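Local coordinates for conserved hypothetical protein TM1506 (Thermotoga maritima, PDB 1VK9) that is of unknown function but has a cytidine deaminase-like fold and binds zinc ions, at residues A[34-37]-A[38-42]; A[69-72]-A[73-77]; A[90-93]-A[94-98]. All blocks are in the same frame, centred on the assembly; numbering follows the deposited sequence.

Interaction 1 of 3, residues A[34-37]-A[38-42]; sequences AYSG and RSIFE
Ala34 faces two residues of the returning strand, Ile40 and Phe41. Ala34 N donates to Phe41 O at 3.0 Å. Ala34 O takes a 2.8 Å bond from Ile40 N and a weak one from Phe41 N. The Ala34 CB methyl meets the CG1 branch of Ile40 at 3.8 Å. That branch sits between the backbone N and carbonyl carbon of Ile40 (chi1 62°), which brings it alongside the Ala34 carbonyl. The end of the Phe41 side chain leads away from Ala34 and touches Leu54 and Arg57 of helix 49-57.

Tyr35 pairs with Ser39 and has its side chain on the other face of the sheet. Its CG is anti to the backbone N (chi1 -173°), and the ring leans over the turn. Gly37 N lies over one ring face, offset toward the rim. Tyr35 CD1 comes within 3.5 Å of Arg38 O. The Tyr35 side chain also touches Leu17, Ala21 and Ile24 of helix 15-27.

Ser36 N gives Arg38 O a nearly straight bond of 2.8 Å. Ser36 OG adds a weak bond to the same oxygen. Gly37 then takes a positive phi (130°), which glycine adopts readily. The whole is a tight antiparallel beta hairpin, strands 32-35 and 39-43, with a classic beta bulge at Ile40 and Phe41 opposite Ala34.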
loop_
_atom_site.group_PDB
_atom_site.type_symbol
_atom_site.label_atom_id
_atom_site.label_comp_id
_atom_site.label_asym_id
_atom_site.label_seq_id
_atom_site.Cartn_x
_atom_site.Cartn_y
_atom_site.Cartn_z
ATOM N N ALA A 34 -8.438 -1.751 -4.331
ATOM C CA ALA A 34 -7.676 -1.975 -5.562
ATOM C C ALA A 34 -8.617 -1.834 -6.756
ATOM O O ALA A 34 -9.729 -2.379 -6.751
ATOM C CB ALA A 34 -6.990 -3.298 -5.547
ATOM N N TYR A 35 -8.176 -1.072 -7.757
ATOM C CA TYR A 35 -9.035 -0.651 -8.867
ATOM C C TYR A 35 -8.374 -0.811 -10.253
ATOM O O TYR A 35 -7.212 -0.426 -10.454
ATOM C CB TYR A 35 -9.475 0.787 -8.640
ATOM C CG TYR A 35 -10.497 1.328 -9.620
ATOM C CD1 TYR A 35 -11.870 1.113 -9.431
ATOM C CD2 TYR A 35 -10.099 2.084 -10.723
ATOM C CE1 TYR A 35 -12.815 1.630 -10.322
ATOM C CE2 TYR A 35 -11.036 2.602 -11.618
ATOM C CZ TYR A 35 -12.391 2.369 -11.412
ATOM O OH TYR A 35 -13.308 2.892 -12.301
ATOM N N SER A 36 -9.115 -1.376 -11.206
ATOM C CA SER A 36 -8.563 -1.620 -12.542
ATOM C C SER A 36 -9.396 -0.994 -13.657
ATOM O O SER A 36 -9.095 -1.134 -14.830
ATOM C CB SER A 36 -8.416 -3.122 -12.781
ATOM O OG SER A 36 -9.703 -3.698 -12.902
ATOM N N GLY A 37 -10.433 -0.273 -13.285
ATOM C CA GLY A 37 -11.414 0.178 -14.242
ATOM C C GLY A 37 -12.716 -0.224 -13.604
ATOM O O GLY A 37 -13.721 0.473 -13.719
ATOM N N ARG A 38 -12.674 -1.377 -12.943
ATOM C CA ARG A 38 -13.674 -1.742 -11.963
ATOM C C ARG A 38 -12.983 -2.005 -10.627
ATOM O O ARG A 38 -11.761 -2.160 -10.565
ATOM C CB ARG A 38 -14.522 -2.925 -12.457
ATOM C CG ARG A 38 -13.993 -4.308 -12.173
ATOM C CD ARG A 38 -14.556 -5.379 -13.103
ATOM N NE ARG A 38 -13.478 -6.262 -13.542
ATOM C CZ ARG A 38 -13.160 -7.406 -12.948
ATOM N NH1 ARG A 38 -13.859 -7.829 -11.902
ATOM N NH2 ARG A 38 -12.148 -8.128 -13.401
ATOM N N SER A 39 -13.767 -2.024 -9.556
ATOM C CA SER A 39 -13.254 -2.291 -8.212
ATOM C C SER A 39 -12.949 -3.793 -8.026
ATOM O O SER A 39 -13.828 -4.623 -8.235
ATOM C CB SER A 39 -14.275 -1.787 -7.183
ATOM O OG SER A 39 -14.234 -2.532 -5.989
ATOM N N ILE A 40 -11.719 -4.154 -7.648
ATOM C CA ILE A 40 -11.395 -5.588 -7.509
ATOM C C ILE A 40 -11.175 -6.115 -6.085
ATOM O O ILE A 40 -11.235 -7.336 -5.850
ATOM C CB ILE A 40 -10.245 -6.018 -8.443
ATOM C CG1 ILE A 40 -8.950 -5.285 -8.131
ATOM C CG2 ILE A 40 -10.659 -5.843 -9.902
ATOM C CD1 ILE A 40 -7.807 -5.696 -9.059
ATOM N N PHE A 41 -10.931 -5.188 -5.159
ATOM C CA PHE A 41 -10.832 -5.469 -3.730
ATOM C C PHE A 41 -11.276 -4.223 -2.964
ATOM O O PHE A 41 -10.828 -3.114 -3.247
ATOM C CB PHE A 41 -9.394 -5.853 -3.323
ATOM C CG PHE A 41 -9.256 -6.209 -1.863
ATOM C CD1 PHE A 41 -8.996 -5.224 -0.909
ATOM C CD2 PHE A 41 -9.432 -7.517 -1.432
ATOM C CE1 PHE A 41 -8.908 -5.537 0.453
ATOM C CE2 PHE A 41 -9.331 -7.843 -0.072
ATOM C CZ PHE A 41 -9.076 -6.845 0.871
ATOM N N GLU A 42 -12.147 -4.418 -1.985
ATOM C CA GLU A 42 -12.673 -3.342 -1.149
ATOM C C GLU A 42 -12.600 -3.818 0.298
ATOM O O GLU A 42 -13.022 -4.952 0.599
ATOM C CB GLU A 42 -14.141 -3.031 -1.521
ATOM C CG GLU A 42 -14.317 -2.214 -2.793
ATOM C CD GLU A 42 -15.767 -1.880 -3.120
ATOM O OE1 GLU A 42 -16.635 -1.973 -2.222
ATOM O OE2 GLU A 42 -16.047 -1.508 -4.283
#

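Interaction 2 of 3, residues A[69-72]-A[73-77]; sequences KMVG and KAAAS
Gly72 is the N-cap of helix 73-82, and its carbonyl O meets Ala76 N across the first turn. The corner belongs to the beta-alpha-beta unit of strand 70-71, helix 73-82 and strand 86-93.

Lys73 opens the helix. Its N is bonded to Glu128 OE1. Its NZ is hydrogen-bonded to the carbonyl oxygens of Leu132 and Met134. Ala74 N and Ala75 N, both in the first turn, donate to an unidentified bound ligand. The Ala75 CB methyl points back toward the strand, 3.9 Å from Gly72 O, and touches Val71 CG1 loosely at 4.5 Å. Ala76 N gives Gly72 O the one hydrogen bond across the corner, 2.9 Å long and nearly along the C=O axis. The Ala76 CB methyl lies 4.3 Å from Val71 CG1. That branch is anti to the Val71 backbone N (chi1 175°), which carries it forward to the helix, where it meets both alanine methyls.

Ser77 closes the turn on Lys73. Ser77 N (3.0 Å) and Ser77 OG (3.1 Å) approach Lys73 O from opposite faces of its carbonyl plane.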
loop_
_atom_site.group_PDB
_atom_site.type_symbol
_atom_site.label_atom_id
_atom_site.label_comp_id
_atom_site.label_asym_id
_atom_site.label_seq_id
_atom_site.Cartn_x
_atom_site.Cartn_y
_atom_site.Cartn_z
ATOM N N LYS A 69 -5.688 4.328 3.139
ATOM C CA LYS A 69 -5.930 5.407 4.105
ATOM C C LYS A 69 -4.607 5.803 4.809
ATOM O O LYS A 69 -4.314 6.985 5.023
ATOM C CB LYS A 69 -6.935 4.900 5.144
ATOM C CG LYS A 69 -8.086 5.801 5.513
ATOM C CD LYS A 69 -8.908 5.082 6.598
ATOM C CE LYS A 69 -10.267 5.698 6.817
ATOM N NZ LYS A 69 -10.153 6.658 7.940
HETATM N N MSE A 70 -3.806 4.800 5.155
HETATM C CA MSE A 70 -2.659 5.006 6.002
HETATM C C MSE A 70 -1.545 4.072 5.548
HETATM O O MSE A 70 -1.625 2.860 5.756
HETATM C CB MSE A 70 -3.062 4.710 7.453
HETATM C CG MSE A 70 -1.944 4.874 8.493
HETATM SE SE MSE A 70 -1.253 6.735 8.627
HETATM C CE MSE A 70 -2.855 7.753 9.473
ATOM N N VAL A 71 -0.515 4.618 4.909
ATOM C CA VAL A 71 0.535 3.768 4.375
ATOM C C VAL A 71 1.823 3.905 5.183
ATOM O O VAL A 71 2.526 4.930 5.111
ATOM C CB VAL A 71 0.743 3.985 2.861
ATOM C CG1 VAL A 71 1.917 3.176 2.344
ATOM C CG2 VAL A 71 -0.479 3.546 2.119
ATOM N N GLY A 72 2.108 2.873 5.975
ATOM C CA GLY A 72 3.354 2.807 6.719
ATOM C C GLY A 72 4.323 1.885 6.007
ATOM O O GLY A 72 3.999 1.340 4.949
ATOM N N LYS A 73 5.503 1.696 6.582
ATOM C CA LYS A 73 6.490 0.778 6.007
ATOM C C LYS A 73 5.950 -0.650 5.812
ATOM O O LYS A 73 6.217 -1.305 4.786
ATOM C CB LYS A 73 7.726 0.735 6.881
ATOM C CG LYS A 73 8.988 0.632 6.129
ATOM C CD LYS A 73 10.138 0.540 7.098
ATOM C CE LYS A 73 11.332 0.033 6.388
ATOM N NZ LYS A 73 12.526 0.665 6.902
ATOM N N ALA A 74 5.198 -1.130 6.802
ATOM C CA ALA A 74 4.632 -2.462 6.706
ATOM C C ALA A 74 3.764 -2.596 5.444
ATOM O O ALA A 74 4.065 -3.457 4.621
ATOM C CB ALA A 74 3.886 -2.807 7.931
ATOM N N ALA A 75 2.757 -1.724 5.255
ATOM C CA ALA A 75 1.891 -1.745 4.061
ATOM C C ALA A 75 2.660 -1.474 2.778
ATOM O O ALA A 75 2.400 -2.099 1.742
ATOM C CB ALA A 75 0.757 -0.759 4.193
ATOM N N ALA A 76 3.604 -0.535 2.831
ATOM C CA ALA A 76 4.433 -0.246 1.660
ATOM C C ALA A 76 5.106 -1.531 1.146
ATOM O O ALA A 76 5.106 -1.790 -0.054
ATOM C CB ALA A 76 5.459 0.810 1.975
ATOM N N SER A 77 5.631 -2.346 2.059
ATOM C CA SER A 77 6.295 -3.586 1.693
ATOM C C SER A 77 5.351 -4.533 0.967
ATOM O O SER A 77 5.684 -5.073 -0.098
ATOM C CB SER A 77 6.891 -4.269 2.921
ATOM O OG SER A 77 7.937 -3.489 3.469
#

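Interaction 3 of 3, residues A[90-93]-A[94-98]; sequences KVIS and KPALK
In the beta-alpha-beta unit of strand 86-93, helix 94-102 and strand 107-109, Ser93 is the N-cap residue and holds the first helical turn through Ala96 and Leu97. Ser93 O accepts from Leu97 N at 3.0 Å, with 167° at the hydrogen. This is the first i to i+4 bond of the helix. Ser93 OG accepts a weak capping bond from Ala96 N at 3.5 Å. The hydroxyl lies between the backbone N and carbonyl carbon of Ser93 (chi1 80°), which turns it to the helix end. It is also hydrogen-bonded with Glu128 OE2, so the carboxylate and the helix end share one small polar group. The ring of Pro95 sits beside the cap, with Pro95 CD 3.3 Å from Ser93 OG. Pro95 lies in the first turn, where the backbone N has no i-4 helical acceptor, so its missing N-H costs the helix no bond.

Ile92 supplies the apolar half of the contact. Ile92 CG1 lies 3.8 Å from the Ala96 CB methyl, and Ile92 CD1 is 4.2 Å from Leu97 CB. CG1 is anti to the backbone N (chi1 -167°), and the extended chain reaches the helix. With an alanine here, CG1 and CD1 would be missing, and a gap would probably open between the strand and the Ala96 and Leu97 side chains.

Around this corner, Ile92 and Leu97 both pack on Phe107 and Tyr109 of strand 107-109. Ala96 touches Val71 of strand 70-71 and Ala76 of helix 73-82, and Pro95 touches Lys73 of the same helix.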
loop_
_atom_site.group_PDB
_atom_site.type_symbol
_atom_site.label_atom_id
_atom_site.label_comp_id
_atom_site.label_asym_id
_atom_site.label_seq_id
_atom_site.Cartn_x
_atom_site.Cartn_y
_atom_site.Cartn_z
ATOM N N LYS A 90 -3.750 8.333 1.431
ATOM C CA LYS A 90 -4.338 9.538 2.008
ATOM C C LYS A 90 -3.349 10.136 3.020
ATOM O O LYS A 90 -3.132 11.343 3.045
ATOM C CB LYS A 90 -5.716 9.265 2.608
ATOM C CG LYS A 90 -6.334 10.471 3.296
ATOM C CD LYS A 90 -7.775 10.206 3.690
ATOM C CE LYS A 90 -8.287 11.315 4.585
ATOM N NZ LYS A 90 -9.692 11.612 4.246
ATOM N N VAL A 91 -2.737 9.273 3.826
ATOM C CA VAL A 91 -1.615 9.641 4.676
ATOM C C VAL A 91 -0.516 8.601 4.472
ATOM O O VAL A 91 -0.796 7.398 4.505
ATOM C CB VAL A 91 -1.974 9.607 6.190
ATOM C CG1 VAL A 91 -0.796 10.066 7.023
ATOM C CG2 VAL A 91 -3.135 10.447 6.492
ATOM N N ILE A 92 0.719 9.065 4.287
ATOM C CA ILE A 92 1.892 8.201 4.196
ATOM C C ILE A 92 2.927 8.577 5.252
ATOM O O ILE A 92 3.133 9.758 5.536
ATOM C CB ILE A 92 2.504 8.311 2.789
ATOM C CG1 ILE A 92 3.525 7.216 2.544
ATOM C CG2 ILE A 92 3.153 9.682 2.556
ATOM C CD1 ILE A 92 3.806 6.990 1.061
ATOM N N SER A 93 3.588 7.586 5.838
ATOM C CA SER A 93 4.649 7.881 6.793
ATOM C C SER A 93 5.958 8.033 6.051
ATOM O O SER A 93 6.127 7.483 4.963
ATOM C CB SER A 93 4.762 6.789 7.843
ATOM O OG SER A 93 5.472 5.683 7.331
ATOM N N LYS A 94 6.882 8.780 6.645
ATOM C CA LYS A 94 8.190 9.037 6.065
ATOM C C LYS A 94 8.965 7.759 5.705
ATOM O O LYS A 94 9.561 7.722 4.642
ATOM C CB LYS A 94 9.016 9.934 6.990
ATOM C CG LYS A 94 10.185 10.636 6.327
ATOM C CD LYS A 94 10.777 11.668 7.273
ATOM C CE LYS A 94 12.202 11.311 7.684
ATOM N NZ LYS A 94 12.519 11.904 9.002
ATOM N N PRO A 95 8.999 6.737 6.571
ATOM C CA PRO A 95 9.637 5.475 6.217
ATOM C C PRO A 95 9.052 4.887 4.948
ATOM O O PRO A 95 9.822 4.466 4.087
ATOM C CB PRO A 95 9.335 4.590 7.420
ATOM C CG PRO A 95 9.255 5.540 8.573
ATOM C CD PRO A 95 8.524 6.706 7.972
ATOM N N ALA A 96 7.729 4.891 4.818
ATOM C CA ALA A 96 7.083 4.350 3.632
ATOM C C ALA A 96 7.486 5.145 2.396
ATOM O O ALA A 96 7.924 4.566 1.402
ATOM C CB ALA A 96 5.563 4.288 3.798
ATOM N N LEU A 97 7.403 6.460 2.470
ATOM C CA LEU A 97 7.753 7.295 1.329
ATOM C C LEU A 97 9.189 7.012 0.874
ATOM O O LEU A 97 9.463 6.894 -0.323
ATOM C CB LEU A 97 7.549 8.781 1.681
ATOM C CG LEU A 97 7.873 9.918 0.700
ATOM C CD1 LEU A 97 7.091 11.148 1.106
ATOM C CD2 LEU A 97 9.367 10.268 0.693
ATOM N N LYS A 98 10.099 6.895 1.837
ATOM C CA LYS A 98 11.523 6.713 1.555
ATOM C C LYS A 98 11.713 5.409 0.802
ATOM O O LYS A 98 12.511 5.336 -0.143
ATOM C CB LYS A 98 12.299 6.632 2.864
ATOM C CG LYS A 98 13.235 7.748 3.114
ATOM C CD LYS A 98 12.704 8.690 4.168
ATOM C CE LYS A 98 13.754 8.976 5.227
ATOM N NZ LYS A 98 14.111 7.705 5.930
#

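In the fold
All three contacts reach one mixed sheet. Interaction 1 is a hairpin near its edge, partly buried, and rests largely on strand-to-strand backbone bonds. Interactions 2 and 3 are strand-to-helix corners. Interaction 2 is buried, while interaction 3 is partly so. Their centres are about 7 Å apart, and they touch: Val71 N probably bonds Val91 O (2.8 Å), and Val71 O probably bonds Ser93 N. Glu128 reaches both corners. Their caps differ. Glycine has no side chain to cap with, and Glu128 and the bound ligand meet the first N-H groups of 73-77, whereas Ser93 adds a weak hydroxyl cap at 94-98. Interaction 1 stands apart, its centre about 19 Å and 22 Å from those of interactions 2 and 3.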